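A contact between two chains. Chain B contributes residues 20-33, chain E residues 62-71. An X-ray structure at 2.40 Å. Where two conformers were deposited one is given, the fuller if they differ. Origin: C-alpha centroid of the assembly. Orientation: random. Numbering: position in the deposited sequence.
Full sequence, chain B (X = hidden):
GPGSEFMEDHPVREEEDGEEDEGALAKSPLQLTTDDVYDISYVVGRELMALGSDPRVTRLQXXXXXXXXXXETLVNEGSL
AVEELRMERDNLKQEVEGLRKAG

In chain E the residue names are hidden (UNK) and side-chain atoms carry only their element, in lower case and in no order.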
# COMPACT_ATOMS: atom_id res chain seq x y z
N GLU B 20 9.13 5.51 -12.63
CA GLU B 20 8.62 4.42 -13.45
C GLU B 20 7.12 4.19 -13.24
O GLU B 20 6.47 3.54 -14.05
CB GLU B 20 9.40 3.13 -13.19
CG GLU B 20 10.74 3.06 -13.89
CD GLU B 20 11.51 1.81 -13.55
OE1 GLU B 20 11.19 1.18 -12.51
OE2 GLU B 20 12.43 1.45 -14.31
N ASP B 21 6.59 4.72 -12.15
CA ASP B 21 5.16 4.69 -11.91
C ASP B 21 4.63 6.11 -11.78
O ASP B 21 3.44 6.33 -11.58
CB ASP B 21 4.82 3.88 -10.65
CG ASP B 21 5.38 4.50 -9.38
OD1 ASP B 21 6.29 5.36 -9.47
OD2 ASP B 21 4.92 4.12 -8.29
N GLU B 22 5.55 7.07 -11.90
CA GLU B 22 5.20 8.49 -11.80
C GLU B 22 4.23 8.88 -12.90
O GLU B 22 3.45 9.82 -12.75
CB GLU B 22 6.46 9.36 -11.87
CG GLU B 22 7.21 9.25 -13.19
CD GLU B 22 8.30 10.29 -13.33
OE1 GLU B 22 8.82 10.45 -14.45
OE2 GLU B 22 8.62 10.96 -12.32
N GLY B 23 4.28 8.15 -14.01
CA GLY B 23 3.35 8.35 -15.10
C GLY B 23 1.96 7.86 -14.74
O GLY B 23 0.99 8.60 -14.80
N ALA B 24 1.86 6.59 -14.36
CA ALA B 24 0.57 6.00 -14.04
C ALA B 24 -0.08 6.64 -12.81
O ALA B 24 -1.29 6.89 -12.79
CB ALA B 24 0.68 4.49 -13.88
N LEU B 25 0.72 6.94 -11.79
CA LEU B 25 0.20 7.57 -10.58
C LEU B 25 -0.30 9.00 -10.82
O LEU B 25 -1.09 9.53 -10.03
CB LEU B 25 1.25 7.57 -9.46
CG LEU B 25 1.60 6.19 -8.91
CD1 LEU B 25 2.72 6.29 -7.90
CD2 LEU B 25 0.38 5.52 -8.30
N ALA B 26 0.15 9.62 -11.91
CA ALA B 26 -0.27 10.97 -12.24
C ALA B 26 -1.43 10.99 -13.23
O ALA B 26 -1.92 12.05 -13.59
CB ALA B 26 0.90 11.78 -12.78
N LYS B 27 -1.85 9.80 -13.67
CA LYS B 27 -3.00 9.71 -14.55
C LYS B 27 -4.29 10.00 -13.79
O LYS B 27 -4.39 9.73 -12.59
CB LYS B 27 -3.10 8.32 -15.18
CG LYS B 27 -2.26 8.10 -16.43
CD LYS B 27 -3.04 7.29 -17.45
CE LYS B 27 -2.12 6.52 -18.38
NZ LYS B 27 -2.90 5.57 -19.24
N SER B 28 -5.27 10.55 -14.49
CA SER B 28 -6.63 10.56 -13.98
C SER B 28 -7.08 9.12 -13.87
O SER B 28 -6.81 8.31 -14.76
CB SER B 28 -7.55 11.31 -14.94
OG SER B 28 -8.91 11.13 -14.57
N PRO B 29 -7.76 8.78 -12.77
CA PRO B 29 -8.20 7.39 -12.54
C PRO B 29 -9.04 6.83 -13.68
O PRO B 29 -8.91 5.65 -14.02
CB PRO B 29 -9.04 7.50 -11.26
CG PRO B 29 -8.56 8.74 -10.59
CD PRO B 29 -8.17 9.68 -11.68
N LEU B 30 -9.89 7.67 -14.28
CA LEU B 30 -10.75 7.21 -15.37
C LEU B 30 -9.97 6.86 -16.64
O LEU B 30 -10.51 6.22 -17.54
CB LEU B 30 -11.82 8.26 -15.69
CG LEU B 30 -12.89 8.52 -14.63
CD1 LEU B 30 -13.69 9.76 -14.98
CD2 LEU B 30 -13.81 7.32 -14.48
N GLN B 31 -8.71 7.26 -16.70
CA GLN B 31 -7.88 6.96 -17.86
C GLN B 31 -6.80 5.92 -17.58
O GLN B 31 -5.90 5.71 -18.39
CB GLN B 31 -7.25 8.25 -18.40
CG GLN B 31 -8.27 9.30 -18.80
CD GLN B 31 -7.62 10.59 -19.25
OE1 GLN B 31 -6.44 10.60 -19.62
NE2 GLN B 31 -8.37 11.68 -19.22
N LEU B 32 -6.89 5.27 -16.42
CA LEU B 32 -5.98 4.18 -16.08
C LEU B 32 -6.29 2.96 -16.93
O LEU B 32 -7.45 2.65 -17.20
CB LEU B 32 -6.11 3.80 -14.60
CG LEU B 32 -5.45 4.67 -13.53
CD1 LEU B 32 -5.78 4.12 -12.15
CD2 LEU B 32 -3.94 4.72 -13.74
N THR B 33 -5.24 2.27 -17.35
CA THR B 33 -5.39 0.98 -18.01
C THR B 33 -4.89 -0.10 -17.07
O THR B 33 -4.22 0.20 -16.08
CB THR B 33 -4.56 0.91 -19.30
OG1 THR B 33 -3.17 0.97 -18.96
CG2 THR B 33 -4.91 2.07 -20.21
N UNK E 62 2.51 7.97 0.97
CA UNK E 62 1.84 8.89 0.06
C UNK E 62 1.58 8.28 -1.32
O UNK E 62 0.69 8.73 -2.04
c UNK E 62 3.42 11.15 2.15
c UNK E 62 3.24 11.92 3.28
c UNK E 62 1.05 12.52 2.53
c UNK E 62 2.60 10.21 -0.03
c UNK E 62 2.05 12.61 3.47
c UNK E 62 2.42 11.07 1.19
c UNK E 62 1.23 11.74 1.40
N UNK E 63 2.34 7.25 -1.66
CA UNK E 63 2.11 6.51 -2.89
C UNK E 63 0.84 5.66 -2.73
O UNK E 63 0.00 5.60 -3.63
c UNK E 63 5.59 6.15 -5.05
c UNK E 63 4.78 4.86 -5.10
n UNK E 63 6.96 5.98 -5.60
c UNK E 63 3.33 5.64 -3.21
c UNK E 63 3.35 5.09 -4.62
N UNK E 64 0.69 5.04 -1.56
CA UNK E 64 -0.52 4.30 -1.22
C UNK E 64 -1.74 5.22 -1.12
O UNK E 64 -2.85 4.84 -1.49
c UNK E 64 -0.34 3.48 0.08
c UNK E 64 -1.64 2.83 0.52
c UNK E 64 0.73 2.40 -0.13
c UNK E 64 1.15 1.72 1.14
N UNK E 65 -1.54 6.45 -0.62
CA UNK E 65 -2.62 7.43 -0.61
C UNK E 65 -3.16 7.64 -2.02
O UNK E 65 -4.37 7.63 -2.25
c UNK E 65 -2.18 8.79 0.00
c UNK E 65 -3.22 9.87 -0.28
c UNK E 65 -1.94 8.66 1.50
N UNK E 66 -2.25 7.81 -2.98
CA UNK E 66 -2.63 8.01 -4.38
C UNK E 66 -3.41 6.81 -4.93
O UNK E 66 -4.41 6.98 -5.61
c UNK E 66 -1.68 8.53 -6.71
c UNK E 66 -2.48 9.81 -6.94
c UNK E 66 -1.39 8.28 -5.24
n UNK E 66 -0.45 11.38 -8.10
n UNK E 66 -0.38 12.74 -6.26
n UNK E 66 -1.85 10.97 -6.32
c UNK E 66 -0.89 11.70 -6.89
N UNK E 67 -2.94 5.61 -4.63
CA UNK E 67 -3.63 4.40 -5.07
C UNK E 67 -5.05 4.34 -4.50
O UNK E 67 -6.00 4.04 -5.23
c UNK E 67 -3.73 1.88 -4.81
c UNK E 67 -1.62 2.97 -5.59
c UNK E 67 -2.84 3.12 -4.70
N UNK E 68 -5.20 4.64 -3.21
CA UNK E 68 -6.51 4.62 -2.57
C UNK E 68 -7.42 5.71 -3.13
O UNK E 68 -8.62 5.50 -3.31
s UNK E 68 -6.40 2.01 -0.69
c UNK E 68 -6.39 4.75 -1.05
c UNK E 68 -8.03 2.27 -0.02
c UNK E 68 -5.63 3.61 -0.38
N UNK E 69 -6.85 6.88 -3.41
CA UNK E 69 -7.56 7.96 -4.09
C UNK E 69 -8.14 7.51 -5.43
O UNK E 69 -9.30 7.79 -5.75
c UNK E 69 -6.64 9.17 -4.29
o UNK E 69 -4.58 11.03 -4.18
o UNK E 69 -5.38 12.07 -2.43
c UNK E 69 -5.39 11.12 -3.23
c UNK E 69 -6.42 10.02 -3.04
N UNK E 70 -7.33 6.79 -6.21
CA UNK E 70 -7.77 6.32 -7.52
C UNK E 70 -8.86 5.28 -7.35
O UNK E 70 -9.83 5.24 -8.11
c UNK E 70 -5.59 6.83 -8.71
s UNK E 70 -4.20 6.24 -9.68
c UNK E 70 -3.62 4.91 -8.66
c UNK E 70 -6.60 5.76 -8.33
N UNK E 71 -8.71 4.44 -6.32
CA UNK E 71 -9.71 3.44 -5.99
C UNK E 71 -11.02 4.11 -5.59
O UNK E 71 -12.08 3.71 -6.06
c UNK E 71 -9.20 2.55 -4.85
c UNK E 71 -9.56 0.64 -3.25
c UNK E 71 -10.18 0.41 -5.64
c UNK E 71 -10.09 1.36 -4.48

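Position 62 opens the helical stretch of chain E. Its side chain has seven carbons: one, then a ring of six. No oxygen sits on the ring, and nothing on chain B is near. It is Phe62(E).

Position 63 has four carbons in a row ending in a nitrogen. The chain runs beside Asp21(B) and Leu25(B). An unbranched chain with a terminal nitrogen is lysine, Lys63(E). Its CG lies 3.5 Å from CD1 of Leu25(B), and its CD lies 3.3 Å from OD2 of Asp21(B). NZ of Lys63(E) forms a long salt bridge with OD2 of Asp21(B), at 3.9 Å. Asp21(B) is poorly ordered.

Position 64 has four carbons, forked at the first, with one arm two carbons long. It points away from chain B. The fork at CB makes it Ile64(E).

Position 65 has three carbons, one carrying the other two. It is out of reach of chain B. It is Val65(E).

Position 66 has three carbons, a nitrogen, and a carbon carrying two more nitrogens. One of those end nitrogens meets the backbone oxygen of Leu25(B). This guanidinium identifies Arg66(E). NH1 of Arg66(E) donates a hydrogen bond to O of Leu25(B), at 2.7 Å and an angle of 154°. The oxygen sits at the edge of the guanidinium, near its plane, where the N-H bonds point. Two conformers were deposited for this residue, and one is given.

Position 67 again has one carbon carrying two. It touches the side chain of Leu25(B). It is Val67(E), with CG2 4.2 Å from CD2 of Leu25(B).

Position 68 has two carbons, a sulfur and a last carbon, unbranched. It is buried but does not reach chain B. A sulfur between carbons means Met68(E).

Position 69 has three carbons, the third carrying two oxygens. It makes no contact with chain B. It is Glu69(E). Its OE1 forms a salt bridge with NE of Arg66(E), at 3.5 Å.

Position 70 repeats the pattern of two carbons, sulfur and carbon. It points toward chain B and touches Leu25(B), Pro29(B) and Leu32(B). It is Met70(E). Its SD lies 3.6 Å from CD1 of Leu32(B), and its CE 4.1 Å from CD2 of Leu25(B). Its CG lies 4.0 Å from CG of Pro29(B).

Position 71 has four carbons, forked at the second. It points away from chain B. The fork one carbon beyond CB makes it Leu71(E).

The contact packs the chain B segment against one face of the chain E helix. Leu25(B) is the knob, seated among Lys63(E), Arg66(E), Val67(E) and Met70(E). Positions three and four apart lie along the same side of a helix, so these four can form one hole. Pro29(B) and Leu32(B) extend the apolar packing around Met70(E). The hydrogen bond from Arg66(E) adds a polar tie to the backbone of the knob residue itself. The two stretches bury 422 Å² in all.

Chain E (62-71) FKIVRVMEML
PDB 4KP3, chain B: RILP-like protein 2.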